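Local atomic coordinates of hypothetical protein (Parabacteroides merdae, PDB entry 4OO3), a protein that is of unknown function but is probably an oxidoreductase that binds a nicotinamide dinucleotide through its Rossmann-fold domain. Residues A[15-20]-A[90-95]. Residues are numbered along the deposited sequence; the frame is centred on the assembly and turned at random.
Sequences ITLDPG and NVMIQA
Ile15 and Ile93 tie two neighbouring parallel strands together where the two pair closely. The backbone N of Ile15 donates to Val91 O at 2.8 Å, and the carbonyl of Ile15 takes the amide of Ile93 in a nearly linear approach, with a C=O...N angle of 177°. Met92 CA adds a C-H...O contact to the same Ile15 O. Beyond this point the strands part: the bond from Leu17 N to Ile93 O is weak at 3.4 Å, and a water takes over. Lying within 2.9 Å of Leu17 O, Ile93 O and Ala95 N, this water sits in the widening gap and accepts from Ala95 N, although every residue that touches here is buried. In Gln94 a bend at chi2 (-60°) turns CD back, and the amide then presents NE2 to Leu17 O at 3.1 Å, a weak and angled bond, while its OE1 is held by Lys101. Beyond the strands, the following loops come together again where Gly20 N donates to Ala95 O at 2.8 Å, in the carbonyl plane and on a lone pair.

On the sheet face that bears Ile15 and Met92, the apolar contact is carried by Leu17 and Met92, a selenomethionine. CG of Met92 stands anti to the backbone N (chi1 -169°); a bend at chi2 sets SE against Leu17 CB at 3.9 Å, and a second at chi3 brings CE to Leu17 CD2 at 4.1 Å, the two side chains crossing at a slant. Helices 79-86 and 98-110 cover this face, through Met83 and Tyr104 among others. The opposite face carries Thr16 and Ile93, and Thr16 also packs on strand 38-43.

Pairing of the first and fourth strands at the centre of a parallel sheet ordered 3-2-1-4-5-6, diverging at their C-terminal ends, is the hallmark of the NAD-binding Rossmann fold.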
# COMPACT_ATOMS: atom_id res chain seq x y z
N ILE A 15 3.86 5.84 -19.96
CA ILE A 15 5.26 6.17 -19.80
C ILE A 15 5.72 5.49 -18.52
O ILE A 15 5.08 5.61 -17.50
CB ILE A 15 5.48 7.68 -19.60
CG1 ILE A 15 4.94 8.46 -20.80
CG2 ILE A 15 6.96 7.96 -19.37
CD1 ILE A 15 4.84 9.96 -20.56
N THR A 16 6.83 4.79 -18.57
CA THR A 16 7.38 4.20 -17.37
C THR A 16 8.64 4.96 -17.02
O THR A 16 9.60 4.92 -17.77
CB THR A 16 7.63 2.71 -17.55
OG1 THR A 16 6.45 2.10 -18.08
CG2 THR A 16 7.98 2.05 -16.21
N LEU A 17 8.62 5.66 -15.89
CA LEU A 17 9.72 6.55 -15.52
C LEU A 17 10.54 5.97 -14.38
O LEU A 17 10.04 5.78 -13.27
CB LEU A 17 9.16 7.90 -15.11
CG LEU A 17 10.19 8.95 -14.68
CD1 LEU A 17 11.11 9.33 -15.83
CD2 LEU A 17 9.45 10.15 -14.14
N ASP A 18 11.81 5.70 -14.67
CA ASP A 18 12.77 5.20 -13.69
C ASP A 18 12.18 4.08 -12.83
O ASP A 18 12.10 4.22 -11.61
CB ASP A 18 13.27 6.36 -12.83
CG ASP A 18 14.46 5.97 -11.95
OD1 ASP A 18 15.16 4.99 -12.27
OD2 ASP A 18 14.70 6.67 -10.94
N PRO A 19 11.76 2.97 -13.46
CA PRO A 19 11.17 1.86 -12.71
C PRO A 19 12.23 1.16 -11.88
O PRO A 19 13.34 0.94 -12.37
CB PRO A 19 10.65 0.94 -13.81
CG PRO A 19 11.56 1.19 -14.96
CD PRO A 19 11.88 2.66 -14.89
N GLY A 20 11.91 0.87 -10.63
CA GLY A 20 12.85 0.19 -9.74
C GLY A 20 12.20 -0.79 -8.79
O GLY A 20 12.85 -1.26 -7.86
N ASN A 90 0.50 9.81 -22.06
CA ASN A 90 -0.47 10.59 -21.28
C ASN A 90 -0.77 10.01 -19.89
O ASN A 90 -1.56 10.58 -19.14
CB ASN A 90 -1.77 10.77 -22.07
CG ASN A 90 -2.39 9.45 -22.47
OD1 ASN A 90 -2.19 8.42 -21.82
ND2 ASN A 90 -3.17 9.47 -23.53
N VAL A 91 -0.13 8.89 -19.53
CA VAL A 91 -0.17 8.37 -18.16
C VAL A 91 1.22 7.86 -17.78
O VAL A 91 1.78 7.00 -18.47
CB VAL A 91 -1.16 7.20 -18.00
CG1 VAL A 91 -1.12 6.65 -16.58
CG2 VAL A 91 -2.57 7.63 -18.37
N MSE A 92 1.76 8.37 -16.68
CA MSE A 92 3.09 8.00 -16.21
C MSE A 92 2.96 7.05 -15.05
O MSE A 92 2.19 7.29 -14.12
CB MSE A 92 3.83 9.25 -15.78
CG MSE A 92 5.32 9.00 -15.53
SE MSE A 92 5.63 8.50 -13.64
CE MSE A 92 5.59 10.32 -12.91
N ILE A 93 3.73 5.96 -15.09
CA ILE A 93 3.75 4.97 -14.02
C ILE A 93 5.03 5.11 -13.21
O ILE A 93 6.13 4.91 -13.73
CB ILE A 93 3.69 3.54 -14.61
CG1 ILE A 93 2.47 3.37 -15.53
CG2 ILE A 93 3.70 2.51 -13.49
CD1 ILE A 93 1.14 3.62 -14.85
N GLN A 94 4.90 5.43 -11.92
CA GLN A 94 6.07 5.60 -11.05
C GLN A 94 6.12 4.55 -9.94
O GLN A 94 5.28 4.55 -9.04
CB GLN A 94 6.12 7.02 -10.46
CG GLN A 94 7.51 7.65 -10.47
CD GLN A 94 8.53 6.84 -9.67
OE1 GLN A 94 8.27 6.44 -8.53
NE2 GLN A 94 9.70 6.59 -10.26
N ALA A 95 7.09 3.65 -10.01
CA ALA A 95 7.35 2.69 -8.94
C ALA A 95 8.84 2.38 -8.87
O ALA A 95 9.39 1.77 -9.79
CB ALA A 95 6.56 1.41 -9.15
O HOH W 1 8.39 3.51 -12.61